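Local coordinates for protein CT_858 (Chlamydia trachomatis, PDB 3DOR) that probably acts as a secreted serine endopeptidase, pairing a PDZ-like domain with an S41-family protease domain in a dimeric mature enzyme, at residues Y85-T89 against F100-T105; D114-D120 against T166-R172. Numbering follows the deposited sequence.

In the fold
Both contacts belong to the curled antiparallel sheet of the PDZ-like domain, their centres about 13 Å apart. Interaction 1 joins the strands of the hairpin 83-92/98-103; interaction 2 pairs strand 115-119 with strand 165-171, which returns after two helices. Strands 98-103 and 115-119 are sheet neighbours, so Phe100 serves both: its ring meets Tyr88 in interaction 1 and packs on Leu116 and Ile170 of interaction 2. Each contact has one face in the domain core and carries a classic beta bulge. Interaction 1 adds one water bridge; interaction 2, burying more surface, has an Asp114-Arg172 salt bridge beside the core, Glu115-Arg171 on the other face, and Thr166 and Thr167 donating to Asp120.

Interaction 1. Residues Y85-T89 against F100-T105; sequences YLPYT and FVDIMT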
ATOM      1  N   TYR B  85      23.476  -2.887 -18.907  1.00 34.22           N
ATOM      2  CA  TYR B  85      23.876  -4.140 -18.280  1.00 33.90           C
ATOM      3  C   TYR B  85      24.918  -4.910 -19.078  1.00 32.72           C
ATOM      4  O   TYR B  85      24.821  -4.992 -20.298  1.00 33.09           O
ATOM      5  CB  TYR B  85      22.641  -5.030 -18.113  1.00 33.77           C
ATOM      6  CG  TYR B  85      22.923  -6.409 -17.549  1.00 35.11           C
ATOM      7  CD1 TYR B  85      23.165  -6.590 -16.186  1.00 35.46           C
ATOM      8  CD2 TYR B  85      22.927  -7.534 -18.377  1.00 34.14           C
ATOM      9  CE1 TYR B  85      23.404  -7.860 -15.658  1.00 36.65           C
ATOM     10  CE2 TYR B  85      23.162  -8.809 -17.864  1.00 36.14           C
ATOM     11  CZ  TYR B  85      23.401  -8.964 -16.501  1.00 37.98           C
ATOM     12  OH  TYR B  85      23.635 -10.215 -15.984  1.00 40.14           O
ATOM     13  N   LEU B  86      25.906  -5.466 -18.377  1.00 30.91           N
ATOM     14  CA  LEU B  86      26.944  -6.296 -18.987  1.00 30.79           C
ATOM     15  C   LEU B  86      26.850  -7.658 -18.295  1.00 31.49           C
ATOM     16  O   LEU B  86      26.891  -7.739 -17.070  1.00 32.06           O
ATOM     17  CB  LEU B  86      28.326  -5.675 -18.792  1.00 29.24           C
ATOM     18  CG  LEU B  86      28.523  -4.414 -19.648  1.00 31.88           C
ATOM     19  CD1 LEU B  86      29.875  -3.767 -19.369  1.00 27.88           C
ATOM     20  CD2 LEU B  86      28.394  -4.805 -21.120  1.00 28.42           C
ATOM     21  N   PRO B  87      26.726  -8.747 -19.077  1.00 32.14           N
ATOM     22  CA  PRO B  87      26.603 -10.133 -18.609  1.00 31.16           C
ATOM     23  C   PRO B  87      27.792 -10.795 -17.908  1.00 31.65           C
ATOM     24  O   PRO B  87      28.190 -11.911 -18.264  1.00 31.62           O
ATOM     25  CB  PRO B  87      26.209 -10.878 -19.875  1.00 31.52           C
ATOM     26  CG  PRO B  87      27.030 -10.173 -20.909  1.00 33.69           C
ATOM     27  CD  PRO B  87      26.847  -8.708 -20.548  1.00 32.72           C
ATOM     28  N   TYR B  88      28.346 -10.125 -16.907  1.00 30.43           N
ATOM     29  CA  TYR B  88      29.468 -10.683 -16.158  1.00 31.69           C
ATOM     30  C   TYR B  88      29.282 -10.516 -14.662  1.00 31.73           C
ATOM     31  O   TYR B  88      28.458  -9.719 -14.214  1.00 31.00           O
ATOM     32  CB  TYR B  88      30.776 -10.018 -16.567  1.00 32.85           C
ATOM     33  CG  TYR B  88      30.979 -10.011 -18.052  1.00 34.72           C
ATOM     34  CD1 TYR B  88      30.585  -8.915 -18.821  1.00 34.68           C
ATOM     35  CD2 TYR B  88      31.520 -11.116 -18.700  1.00 34.53           C
ATOM     36  CE1 TYR B  88      30.725  -8.923 -20.207  1.00 37.63           C
ATOM     37  CE2 TYR B  88      31.666 -11.137 -20.085  1.00 37.18           C
ATOM     38  CZ  TYR B  88      31.263 -10.041 -20.831  1.00 37.19           C
ATOM     39  OH  TYR B  88      31.371 -10.079 -22.199  1.00 39.81           O
ATOM     40  N   THR B  89      30.036 -11.291 -13.893  1.00 30.72           N
ATOM     41  CA  THR B  89      29.971 -11.196 -12.446  1.00 30.47           C
ATOM     42  C   THR B  89      31.384 -11.272 -11.894  1.00 30.09           C
ATOM     43  O   THR B  89      32.139 -12.193 -12.196  1.00 31.72           O
ATOM     44  CB  THR B  89      29.127 -12.326 -11.822  1.00 32.03           C
ATOM     45  OG1 THR B  89      27.808 -12.318 -12.395  1.00 34.12           O
ATOM     46  CG2 THR B  89      29.014 -12.119 -10.312  1.00 30.29           C
ATOM     47  N   PHE B 100      36.594 -12.491 -12.390  1.00 31.22           N
ATOM     48  CA  PHE B 100      35.342 -12.843 -13.035  1.00 29.69           C
ATOM     49  C   PHE B 100      34.973 -14.231 -12.501  1.00 29.90           C
ATOM     50  O   PHE B 100      35.788 -15.156 -12.566  1.00 28.12           O
ATOM     51  CB  PHE B 100      35.509 -12.901 -14.562  1.00 30.96           C
ATOM     52  CG  PHE B 100      35.634 -11.545 -15.219  1.00 29.92           C
ATOM     53  CD1 PHE B 100      36.869 -10.915 -15.323  1.00 31.06           C
ATOM     54  CD2 PHE B 100      34.510 -10.894 -15.710  1.00 29.58           C
ATOM     55  CE1 PHE B 100      36.985  -9.657 -15.904  1.00 31.28           C
ATOM     56  CE2 PHE B 100      34.610  -9.635 -16.292  1.00 31.49           C
ATOM     57  CZ  PHE B 100      35.852  -9.012 -16.390  1.00 31.78           C
ATOM     58  N   VAL B 101      33.774 -14.370 -11.942  1.00 28.58           N
ATOM     59  CA  VAL B 101      33.332 -15.665 -11.426  1.00 28.45           C
ATOM     60  C   VAL B 101      32.173 -16.204 -12.240  1.00 29.28           C
ATOM     61  O   VAL B 101      31.716 -17.323 -12.015  1.00 29.19           O
ATOM     62  CB  VAL B 101      32.898 -15.600  -9.946  1.00 28.89           C
ATOM     63  CG1 VAL B 101      34.110 -15.367  -9.065  1.00 26.94           C
ATOM     64  CG2 VAL B 101      31.850 -14.500  -9.753  1.00 26.83           C
ATOM     65  N   ASP B 102      31.690 -15.407 -13.187  1.00 31.07           N
ATOM     66  CA  ASP B 102      30.609 -15.867 -14.037  1.00 32.00           C
ATOM     67  C   ASP B 102      30.495 -15.081 -15.338  1.00 33.69           C
ATOM     68  O   ASP B 102      30.692 -13.864 -15.371  1.00 30.96           O
ATOM     69  CB  ASP B 102      29.284 -15.831 -13.275  1.00 33.74           C
ATOM     70  CG  ASP B 102      28.284 -16.845 -13.803  1.00 36.17           C
ATOM     71  OD1 ASP B 102      28.683 -17.704 -14.620  1.00 33.75           O
ATOM     72  OD2 ASP B 102      27.106 -16.788 -13.393  1.00 32.98           O
ATOM     73  N   ILE B 103      30.185 -15.810 -16.408  1.00 35.21           N
ATOM     74  CA  ILE B 103      30.019 -15.252 -17.743  1.00 36.12           C
ATOM     75  C   ILE B 103      28.629 -15.680 -18.209  1.00 36.87           C
ATOM     76  O   ILE B 103      28.323 -16.874 -18.235  1.00 37.72           O
ATOM     77  CB  ILE B 103      31.069 -15.828 -18.719  1.00 38.09           C
ATOM     78  CG1 ILE B 103      32.480 -15.667 -18.141  1.00 39.43           C
ATOM     79  CG2 ILE B 103      30.956 -15.135 -20.068  1.00 39.66           C
ATOM     80  CD1 ILE B 103      32.862 -14.242 -17.815  1.00 41.54           C
ATOM     81  N   MET B 104      27.784 -14.720 -18.571  1.00 36.39           N
ATOM     82  CA  MET B 104      26.429 -15.054 -18.999  1.00 37.40           C
ATOM     83  C   MET B 104      26.089 -14.672 -20.438  1.00 38.35           C
ATOM     84  O   MET B 104      25.014 -14.139 -20.705  1.00 38.88           O
ATOM     85  CB  MET B 104      25.406 -14.414 -18.054  1.00 37.45           C
ATOM     86  CG  MET B 104      25.550 -14.817 -16.585  1.00 36.72           C
ATOM     87  SD  MET B 104      26.902 -13.971 -15.729  1.00 36.89           S
ATOM     88  CE  MET B 104      26.084 -12.489 -15.191  1.00 35.05           C
ATOM     89  N   THR B 105      26.998 -14.950 -21.362  1.00 39.57           N
ATOM     90  CA  THR B 105      26.772 -14.645 -22.769  1.00 42.08           C
ATOM     91  C   THR B 105      27.476 -15.697 -23.622  1.00 44.07           C
ATOM     92  O   THR B 105      28.213 -16.524 -23.093  1.00 41.58           O
ATOM     93  CB  THR B 105      27.295 -13.240 -23.130  1.00 41.23           C
ATOM     94  OG1 THR B 105      27.069 -12.996 -24.521  1.00 43.66           O
ATOM     95  CG2 THR B 105      28.770 -13.123 -22.823  1.00 39.15           C
TER
HETATM   96  O   HOH W   1      26.226 -14.643 -12.326  1.00 36.22           O
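Three good backbone hydrogen bonds carry this antiparallel pairing. Met104 N donates to Pro87 O (2.9 Å), Thr89 N to Asp102 O (3.0 Å) and Val101 N to Thr89 O (2.7 Å). Thr89 O also takes a weak bond from Asp102 N (3.4 Å), because Val101 and Asp102 both face Thr89 in a classic beta bulge. Pro87 centres an inverse gamma turn in which Tyr88 N is satisfied by Leu86 O (2.8 Å). Ile103 N makes a weak bond to Asp102 OD1 (3.0 Å); a water donates to Asp102 OD2 (2.6 Å) and hydrogen-bonds Thr89 OG1 (2.8 Å), while Val101 O accepts from Lys546. On the inner face, the edge of Phe100 points at the face of Tyr88 (centroids 5.9 Å, planes at 83°), and Ile103 CD1 meets Tyr88 CD2 (3.5 Å). Met104 CE lies between Tyr85 OH (3.4 Å) and Thr89 OG1 (3.3 Å). The PDZ-like hairpin is thus held by main-chain bonds, largely aromatic inside, with a water-bridged polar pair opposite.

Interaction 2. Residues D114-D120 against T166-R172; sequences DELLEVD and TTLKIRR
Build two antiparallel strands, 115-119 and 166-171, axes approaching to 4.5 Å, N-to-C directions at 145°. Asp114 (chi1 m) forms a salt bridge with Arg172, whose NH1 lies 2.7 Å from Asp114 OD1 and donates to Asp114 OD2 (3.1 Å); OD1 also accepts from Arg111 N. Glu115 and Arg171 are a hydrogen-bonded pair (Glu115 N to Arg171 O 3.0 Å, Arg171 N to Glu115 O 2.9 Å); the salt bridge Glu115 OE1-Arg171 NH2 (3.4 Å) has a weak hydrogen bond. Leu116 (tp) opposes Ile170, non-hydrogen-bonded, on the apolar face. Leu117 (phi/psi -103/-52) makes a classic beta bulge: Leu117 N (2.6 Å) and Glu118 N (3.2 Å) donate to Lys169 O, shifting the register by one. Glu118 shares the Glu115 face, its O accepting Lys169 N (3.0 Å). Val119 (t) opposes Leu168, facing with Leu116. Asp120 (phi 66°) N donates to Thr167 O (2.9 Å); Asp120 OD1 accepts Thr167 N (3.1 Å), OD2 Thr166 OG1 (2.6 Å). In this PDZ-like sheet, 98-103 flanks 115-119, 177-187 flanks 165-171, and helix 124-130 packs on Leu116 and Val119.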
ATOM      1  N   ASP B 114      39.743 -14.784 -14.852  1.00 32.39           N
ATOM      2  CA  ASP B 114      40.437 -13.598 -15.357  1.00 31.90           C
ATOM      3  C   ASP B 114      40.358 -12.529 -14.285  1.00 33.56           C
ATOM      4  O   ASP B 114      39.365 -12.449 -13.548  1.00 34.29           O
ATOM      5  CB  ASP B 114      39.744 -13.040 -16.602  1.00 30.87           C
ATOM      6  CG  ASP B 114      39.941 -13.894 -17.828  1.00 31.44           C
ATOM      7  OD1 ASP B 114      39.184 -13.683 -18.805  1.00 33.42           O
ATOM      8  OD2 ASP B 114      40.839 -14.763 -17.824  1.00 32.90           O
ATOM      9  N   GLU B 115      41.389 -11.697 -14.205  1.00 32.98           N
ATOM     10  CA  GLU B 115      41.389 -10.616 -13.235  1.00 32.77           C
ATOM     11  C   GLU B 115      40.974  -9.361 -13.986  1.00 33.51           C
ATOM     12  O   GLU B 115      41.486  -9.091 -15.077  1.00 33.98           O
ATOM     13  CB  GLU B 115      42.782 -10.402 -12.631  1.00 31.20           C
ATOM     14  CG  GLU B 115      42.758  -9.407 -11.476  1.00 31.82           C
ATOM     15  CD  GLU B 115      44.139  -8.952 -11.017  1.00 31.87           C
ATOM     16  OE1 GLU B 115      45.149  -9.592 -11.378  1.00 33.51           O
ATOM     17  OE2 GLU B 115      44.208  -7.947 -10.278  1.00 33.68           O
ATOM     18  N   LEU B 116      40.035  -8.608 -13.419  1.00 32.69           N
ATOM     19  CA  LEU B 116      39.586  -7.375 -14.041  1.00 32.97           C
ATOM     20  C   LEU B 116      40.552  -6.287 -13.598  1.00 34.35           C
ATOM     21  O   LEU B 116      40.729  -6.053 -12.399  1.00 34.59           O
ATOM     22  CB  LEU B 116      38.165  -7.017 -13.596  1.00 31.92           C
ATOM     23  CG  LEU B 116      37.629  -5.678 -14.118  1.00 31.80           C
ATOM     24  CD1 LEU B 116      37.725  -5.647 -15.640  1.00 28.42           C
ATOM     25  CD2 LEU B 116      36.184  -5.482 -13.669  1.00 31.42           C
ATOM     26  N   LEU B 117      41.180  -5.627 -14.564  1.00 33.15           N
ATOM     27  CA  LEU B 117      42.139  -4.576 -14.248  1.00 36.17           C
ATOM     28  C   LEU B 117      41.608  -3.159 -14.434  1.00 35.19           C
ATOM     29  O   LEU B 117      41.689  -2.334 -13.522  1.00 36.04           O
ATOM     30  CB  LEU B 117      43.407  -4.756 -15.089  1.00 34.90           C
ATOM     31  CG  LEU B 117      44.204  -6.037 -14.813  1.00 35.53           C
ATOM     32  CD1 LEU B 117      45.396  -6.104 -15.760  1.00 34.91           C
ATOM     33  CD2 LEU B 117      44.676  -6.058 -13.354  1.00 35.25           C
ATOM     34  N   GLU B 118      41.062  -2.882 -15.611  1.00 35.65           N
ATOM     35  CA  GLU B 118      40.573  -1.546 -15.908  1.00 38.47           C
ATOM     36  C   GLU B 118      39.264  -1.546 -16.684  1.00 39.59           C
ATOM     37  O   GLU B 118      38.833  -2.566 -17.224  1.00 38.92           O
ATOM     38  CB  GLU B 118      41.626  -0.776 -16.731  1.00 37.19           C
ATOM     39  CG  GLU B 118      43.088  -1.028 -16.326  1.00 39.71           C
ATOM     40  CD  GLU B 118      44.103  -0.331 -17.247  1.00 42.48           C
ATOM     41  OE1 GLU B 118      43.880  -0.304 -18.479  1.00 41.32           O
ATOM     42  OE2 GLU B 118      45.136   0.176 -16.741  1.00 40.18           O
ATOM     43  N   VAL B 119      38.645  -0.372 -16.728  1.00 42.26           N
ATOM     44  CA  VAL B 119      37.411  -0.148 -17.463  1.00 45.11           C
ATOM     45  C   VAL B 119      37.636   1.183 -18.184  1.00 47.33           C
ATOM     46  O   VAL B 119      37.601   2.248 -17.565  1.00 49.05           O
ATOM     47  CB  VAL B 119      36.197  -0.041 -16.517  1.00 45.40           C
ATOM     48  CG1 VAL B 119      34.924   0.179 -17.320  1.00 44.59           C
ATOM     49  CG2 VAL B 119      36.078  -1.311 -15.678  1.00 44.70           C
ATOM     50  N   ASP B 120      37.900   1.108 -19.486  1.00 49.40           N
ATOM     51  CA  ASP B 120      38.161   2.290 -20.309  1.00 50.58           C
ATOM     52  C   ASP B 120      39.445   3.003 -19.914  1.00 49.95           C
ATOM     53  O   ASP B 120      39.496   4.234 -19.884  1.00 50.70           O
ATOM     54  CB  ASP B 120      36.997   3.282 -20.237  1.00 52.37           C
ATOM     55  CG  ASP B 120      35.759   2.772 -20.933  1.00 54.32           C
ATOM     56  OD1 ASP B 120      35.900   2.192 -22.031  1.00 56.05           O
ATOM     57  OD2 ASP B 120      34.649   2.961 -20.393  1.00 55.35           O
ATOM     58  N   THR B 166      32.667  -0.349 -24.375  1.00 43.56           N
ATOM     59  CA  THR B 166      33.602  -0.008 -23.320  1.00 42.47           C
ATOM     60  C   THR B 166      34.646  -1.119 -23.301  1.00 42.38           C
ATOM     61  O   THR B 166      34.346  -2.264 -23.628  1.00 43.53           O
ATOM     62  CB  THR B 166      32.885   0.095 -21.944  1.00 42.43           C
ATOM     63  OG1 THR B 166      33.807   0.577 -20.961  1.00 39.88           O
ATOM     64  CG2 THR B 166      32.332  -1.262 -21.514  1.00 41.65           C
ATOM     65  N   THR B 167      35.874  -0.789 -22.929  1.00 41.27           N
ATOM     66  CA  THR B 167      36.923  -1.793 -22.917  1.00 40.33           C
ATOM     67  C   THR B 167      37.268  -2.285 -21.525  1.00 40.55           C
ATOM     68  O   THR B 167      37.485  -1.499 -20.607  1.00 42.08           O
ATOM     69  CB  THR B 167      38.197  -1.258 -23.586  1.00 40.95           C
ATOM     70  OG1 THR B 167      37.903  -0.915 -24.943  1.00 41.58           O
ATOM     71  CG2 THR B 167      39.297  -2.307 -23.568  1.00 40.37           C
ATOM     72  N   LEU B 168      37.323  -3.603 -21.382  1.00 39.50           N
ATOM     73  CA  LEU B 168      37.656  -4.213 -20.107  1.00 38.13           C
ATOM     74  C   LEU B 168      39.070  -4.767 -20.208  1.00 37.12           C
ATOM     75  O   LEU B 168      39.341  -5.623 -21.049  1.00 37.31           O
ATOM     76  CB  LEU B 168      36.684  -5.353 -19.796  1.00 35.58           C
ATOM     77  CG  LEU B 168      35.188  -5.032 -19.828  1.00 35.19           C
ATOM     78  CD1 LEU B 168      34.397  -6.293 -19.520  1.00 33.35           C
ATOM     79  CD2 LEU B 168      34.867  -3.946 -18.820  1.00 34.18           C
ATOM     80  N   LYS B 169      39.979  -4.264 -19.378  1.00 34.93           N
ATOM     81  CA  LYS B 169      41.336  -4.780 -19.404  1.00 35.23           C
ATOM     82  C   LYS B 169      41.419  -5.875 -18.349  1.00 34.16           C
ATOM     83  O   LYS B 169      41.141  -5.645 -17.172  1.00 34.79           O
ATOM     84  CB  LYS B 169      42.363  -3.691 -19.095  1.00 36.06           C
ATOM     85  CG  LYS B 169      43.792  -4.184 -19.280  1.00 37.95           C
ATOM     86  CD  LYS B 169      44.829  -3.116 -18.930  1.00 40.66           C
ATOM     87  CE  LYS B 169      46.239  -3.622 -19.217  1.00 39.12           C
ATOM     88  NZ  LYS B 169      47.286  -2.585 -18.981  1.00 40.76           N
ATOM     89  N   ILE B 170      41.812  -7.064 -18.777  1.00 32.86           N
ATOM     90  CA  ILE B 170      41.908  -8.199 -17.879  1.00 35.21           C
ATOM     91  C   ILE B 170      43.293  -8.833 -17.920  1.00 35.70           C
ATOM     92  O   ILE B 170      44.087  -8.571 -18.830  1.00 37.13           O
ATOM     93  CB  ILE B 170      40.902  -9.272 -18.296  1.00 35.73           C
ATOM     94  CG1 ILE B 170      41.273  -9.787 -19.693  1.00 38.55           C
ATOM     95  CG2 ILE B 170      39.498  -8.680 -18.329  1.00 33.93           C
ATOM     96  CD1 ILE B 170      40.528 -11.020 -20.132  1.00 42.52           C
ATOM     97  N   ARG B 171      43.588  -9.656 -16.922  1.00 34.72           N
ATOM     98  CA  ARG B 171      44.849 -10.376 -16.913  1.00 34.92           C
ATOM     99  C   ARG B 171      44.540 -11.852 -16.760  1.00 34.02           C
ATOM    100  O   ARG B 171      43.747 -12.240 -15.907  1.00 35.01           O
ATOM    101  CB  ARG B 171      45.769  -9.935 -15.774  1.00 36.33           C
ATOM    102  CG  ARG B 171      46.990 -10.856 -15.656  1.00 40.24           C
ATOM    103  CD  ARG B 171      48.209 -10.156 -15.102  1.00 44.69           C
ATOM    104  NE  ARG B 171      47.937  -9.558 -13.807  1.00 47.74           N
ATOM    105  CZ  ARG B 171      48.232  -8.302 -13.500  1.00 52.00           C
ATOM    106  NH1 ARG B 171      48.815  -7.524 -14.412  1.00 51.20           N
ATOM    107  NH2 ARG B 171      47.928  -7.825 -12.294  1.00 51.18           N
ATOM    108  N   ARG B 172      45.157 -12.670 -17.603  1.00 34.18           N
ATOM    109  CA  ARG B 172      44.955 -14.109 -17.556  1.00 32.29           C
ATOM    110  C   ARG B 172      45.718 -14.648 -16.369  1.00 34.28           C
ATOM    111  O   ARG B 172      46.654 -14.005 -15.879  1.00 32.84           O
ATOM    112  CB  ARG B 172      45.496 -14.774 -18.818  1.00 30.59           C
ATOM    113  CG  ARG B 172      44.895 -14.269 -20.110  1.00 32.47           C
ATOM    114  CD  ARG B 172      43.388 -14.417 -20.140  1.00 33.59           C
ATOM    115  NE  ARG B 172      42.909 -14.365 -21.516  1.00 35.16           N
ATOM    116  CZ  ARG B 172      41.631 -14.388 -21.874  1.00 36.89           C
ATOM    117  NH1 ARG B 172      40.678 -14.460 -20.949  1.00 34.06           N
ATOM    118  NH2 ARG B 172      41.312 -14.339 -23.165  1.00 34.12           N
TER